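Side-chain contact in gamma-glutamyltranspeptidase (Klebsiella pneumoniae subsp. pneumoniae, PDB 5HFT), which converts oxamate to oxalate in the uric acid degradation pathway and belongs to the gamma-glutamyltransferase family: residues Thr96-Gln101 against Ala163-Pro168. Residues are numbered along the deposited sequence; the frame is centred on the assembly and turned at random.
Sequences TRYILQ and AIVRHP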
ATOM      1  N   THR C  96      -8.002 -15.634  11.898  1.00 44.91           N
ATOM      2  CA  THR C  96      -8.544 -16.584  12.857  1.00 43.31           C
ATOM      3  C   THR C  96      -9.815 -16.041  13.513  1.00 46.87           C
ATOM      4  O   THR C  96     -10.777 -16.786  13.708  1.00 49.15           O
ATOM      5  CB  THR C  96      -7.474 -16.965  13.887  1.00 41.21           C
ATOM      6  OG1 THR C  96      -7.986 -17.988  14.744  1.00 54.33           O
ATOM      7  CG2 THR C  96      -7.084 -15.808  14.737  1.00 45.85           C
ATOM      8  N   ARG C  97      -9.862 -14.742  13.824  1.00 48.54           N
ATOM      9  CA  ARG C  97     -11.068 -14.170  14.421  1.00 47.85           C
ATOM     10  C   ARG C  97     -12.230 -14.166  13.435  1.00 46.29           C
ATOM     11  O   ARG C  97     -13.290 -14.741  13.708  1.00 47.78           O
ATOM     12  CB  ARG C  97     -10.794 -12.752  14.919  1.00 48.59           C
ATOM     13  CG  ARG C  97     -10.491 -12.687  16.397  1.00 48.29           C
ATOM     14  CD  ARG C  97      -9.464 -11.626  16.641  1.00 52.27           C
ATOM     15  NE  ARG C  97      -9.090 -11.510  18.041  1.00 57.64           N
ATOM     16  CZ  ARG C  97      -8.118 -10.708  18.469  1.00 62.81           C
ATOM     17  NH1 ARG C  97      -7.425  -9.975  17.601  1.00 54.08           N
ATOM     18  NH2 ARG C  97      -7.825 -10.644  19.759  1.00 65.48           N
ATOM     19  N   TYR C  98     -12.062 -13.507  12.287  1.00 45.38           N
ATOM     20  CA  TYR C  98     -13.190 -13.367  11.371  1.00 42.59           C
ATOM     21  C   TYR C  98     -13.540 -14.697  10.719  1.00 45.28           C
ATOM     22  O   TYR C  98     -14.665 -15.195  10.853  1.00 48.92           O
ATOM     23  CB  TYR C  98     -12.902 -12.304  10.310  1.00 39.88           C
ATOM     24  CG  TYR C  98     -14.055 -12.149   9.343  1.00 36.39           C
ATOM     25  CD1 TYR C  98     -15.303 -11.689   9.769  1.00 38.29           C
ATOM     26  CD2 TYR C  98     -13.900 -12.457   8.011  1.00 37.06           C
ATOM     27  CE1 TYR C  98     -16.364 -11.551   8.887  1.00 35.47           C
ATOM     28  CE2 TYR C  98     -14.953 -12.329   7.118  1.00 40.10           C
ATOM     29  CZ  TYR C  98     -16.183 -11.878   7.555  1.00 40.08           C
ATOM     30  OH  TYR C  98     -17.207 -11.756   6.636  1.00 37.09           O
ATOM     31  N   ILE C  99     -12.584 -15.287  10.005  1.00 49.65           N
ATOM     32  CA  ILE C  99     -12.861 -16.485   9.216  1.00 45.70           C
ATOM     33  C   ILE C  99     -13.076 -17.700  10.119  1.00 43.67           C
ATOM     34  O   ILE C  99     -14.067 -18.426   9.978  1.00 45.49           O
ATOM     35  CB  ILE C  99     -11.735 -16.708   8.189  1.00 42.68           C
ATOM     36  CG1 ILE C  99     -11.596 -15.449   7.318  1.00 41.84           C
ATOM     37  CG2 ILE C  99     -12.023 -17.913   7.329  1.00 41.63           C
ATOM     38  CD1 ILE C  99     -10.786 -15.626   6.075  1.00 42.11           C
ATOM     39  N   LEU C 100     -12.144 -17.964  11.037  1.00 44.61           N
ATOM     40  CA  LEU C 100     -12.221 -19.209  11.794  1.00 40.66           C
ATOM     41  C   LEU C 100     -13.262 -19.165  12.890  1.00 43.94           C
ATOM     42  O   LEU C 100     -13.862 -20.201  13.205  1.00 50.00           O
ATOM     43  CB  LEU C 100     -10.881 -19.562  12.425  1.00 44.48           C
ATOM     44  CG  LEU C 100      -9.705 -19.751  11.486  1.00 45.42           C
ATOM     45  CD1 LEU C 100      -8.488 -20.196  12.281  1.00 40.94           C
ATOM     46  CD2 LEU C 100     -10.078 -20.721  10.395  1.00 45.76           C
ATOM     47  N   GLN C 101     -13.483 -18.008  13.496  1.00 45.40           N
ATOM     48  CA  GLN C 101     -14.257 -17.951  14.725  1.00 45.92           C
ATOM     49  C   GLN C 101     -15.583 -17.207  14.593  1.00 45.84           C
ATOM     50  O   GLN C 101     -16.299 -17.079  15.594  1.00 50.32           O
ATOM     51  CB  GLN C 101     -13.394 -17.344  15.832  1.00 44.04           C
ATOM     52  CG  GLN C 101     -12.154 -18.186  16.082  1.00 43.39           C
ATOM     53  CD  GLN C 101     -11.235 -17.610  17.134  1.00 49.43           C
ATOM     54  OE1 GLN C 101     -11.054 -16.391  17.228  1.00 52.04           O
ATOM     55  NE2 GLN C 101     -10.625 -18.485  17.923  1.00 47.02           N
ATOM     56  N   ALA C 163     -10.699  -3.686   5.900  1.00 36.71           N
ATOM     57  CA  ALA C 163     -11.260  -4.841   5.212  1.00 40.05           C
ATOM     58  C   ALA C 163     -12.598  -4.484   4.584  1.00 40.30           C
ATOM     59  O   ALA C 163     -13.347  -3.639   5.094  1.00 37.38           O
ATOM     60  CB  ALA C 163     -11.439  -6.043   6.156  1.00 40.64           C
ATOM     61  N   ILE C 164     -12.888  -5.152   3.472  1.00 37.46           N
ATOM     62  CA  ILE C 164     -14.227  -5.192   2.897  1.00 35.84           C
ATOM     63  C   ILE C 164     -14.565  -6.648   2.674  1.00 31.19           C
ATOM     64  O   ILE C 164     -13.725  -7.415   2.193  1.00 38.27           O
ATOM     65  CB  ILE C 164     -14.357  -4.416   1.569  1.00 35.74           C
ATOM     66  CG1 ILE C 164     -13.890  -2.970   1.716  1.00 26.41           C
ATOM     67  CG2 ILE C 164     -15.790  -4.517   1.025  1.00 26.00           C
ATOM     68  CD1 ILE C 164     -13.976  -2.199   0.440  1.00 24.20           C
ATOM     69  N   VAL C 165     -15.762  -7.041   3.065  1.00 31.07           N
ATOM     70  CA  VAL C 165     -16.294  -8.351   2.735  1.00 31.90           C
ATOM     71  C   VAL C 165     -17.498  -8.133   1.839  1.00 27.61           C
ATOM     72  O   VAL C 165     -18.359  -7.298   2.143  1.00 26.41           O
ATOM     73  CB  VAL C 165     -16.656  -9.153   3.995  1.00 33.26           C
ATOM     74  CG1 VAL C 165     -17.222 -10.540   3.632  1.00 27.71           C
ATOM     75  CG2 VAL C 165     -15.414  -9.287   4.868  1.00 35.21           C
ATOM     76  N   ARG C 166     -17.508  -8.818   0.703  1.00 28.59           N
ATOM     77  CA  ARG C 166     -18.678  -8.920  -0.156  1.00 30.68           C
ATOM     78  C   ARG C 166     -19.333 -10.283   0.059  1.00 28.58           C
ATOM     79  O   ARG C 166     -18.676 -11.320  -0.055  1.00 33.67           O
ATOM     80  CB  ARG C 166     -18.316  -8.720  -1.629  1.00 27.12           C
ATOM     81  CG  ARG C 166     -19.466  -9.141  -2.518  1.00 34.86           C
ATOM     82  CD  ARG C 166     -19.253  -8.936  -4.008  1.00 38.31           C
ATOM     83  NE  ARG C 166     -20.463  -9.341  -4.727  1.00 45.79           N
ATOM     84  CZ  ARG C 166     -21.511  -8.545  -4.924  1.00 54.79           C
ATOM     85  NH1 ARG C 166     -21.485  -7.291  -4.460  1.00 53.34           N
ATOM     86  NH2 ARG C 166     -22.584  -8.996  -5.578  1.00 41.55           N
ATOM     87  N   HIS C 167     -20.546 -10.275   0.383  1.00 33.20           N
ATOM     88  CA  HIS C 167     -21.463 -11.384   0.661  1.00 35.66           C
ATOM     89  C   HIS C 167     -22.246 -11.749  -0.596  1.00 34.70           C
ATOM     90  O   HIS C 167     -22.628 -10.855  -1.368  1.00 34.05           O
ATOM     91  CB  HIS C 167     -22.449 -11.001   1.769  1.00 31.73           C
ATOM     92  CG  HIS C 167     -21.792 -10.693   3.078  1.00 29.97           C
ATOM     93  ND1 HIS C 167     -21.488 -11.664   4.006  1.00 24.82           N
ATOM     94  CD2 HIS C 167     -21.372  -9.521   3.610  1.00 28.16           C
ATOM     95  CE1 HIS C 167     -20.917 -11.106   5.056  1.00 23.77           C
ATOM     96  NE2 HIS C 167     -20.842  -9.805   4.843  1.00 28.58           N
ATOM     97  N   PRO C 168     -22.535 -13.043  -0.800  1.00 35.04           N
ATOM     98  CA  PRO C 168     -23.293 -13.446  -2.006  1.00 35.54           C
ATOM     99  C   PRO C 168     -24.619 -12.707  -2.171  1.00 35.97           C
ATOM    100  O   PRO C 168     -25.026 -12.465  -3.315  1.00 36.21           O
ATOM    101  CB  PRO C 168     -23.503 -14.952  -1.813  1.00 34.30           C
ATOM    102  CG  PRO C 168     -22.514 -15.362  -0.739  1.00 37.67           C
ATOM    103  CD  PRO C 168     -22.311 -14.166   0.128  1.00 35.93           C
TER
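The phenolic oxygen of Tyr98 reaches both methyls of Val165, with OH 3.5 Å from CG2, and also makes a weak hydrogen bond to Arg75 NH1, in the loop just before the neighbouring strand 76-82. Because CG of Tyr98 lies anti to its own N (chi1 180°), the ring extends from the helix toward strand 160-166 and meets a valine coming from the opposite direction. That reach is long: the nearest CA atoms, those of Tyr98 and Val165, are 10.5 Å apart. The ring's own share of the contact is apolar, Tyr98 CZ lying 3.8 Å from Val165 CG2, and the methyl approaches the ring obliquely. No hydrogen bond joins the two segments. His167 is more peripheral, its CE1 4.1 Å from Tyr98 OH; one face of its imidazole has Val165 CG1 over it, 3.9 Å from the ring plane and displaced from the ring centre, while NE2 is hydrogen-bonded to Glu173 on the adjacent strand. Leu105 of helix 105-110 and Met77 of strand 76-82 touch both Tyr98 and Val165, which are buried. Away from the nucleophile and the substrate-binding residues, this is helix-on-sheet packing, consistent with the layered alpha/beta architecture of the Ntn-hydrolase fold.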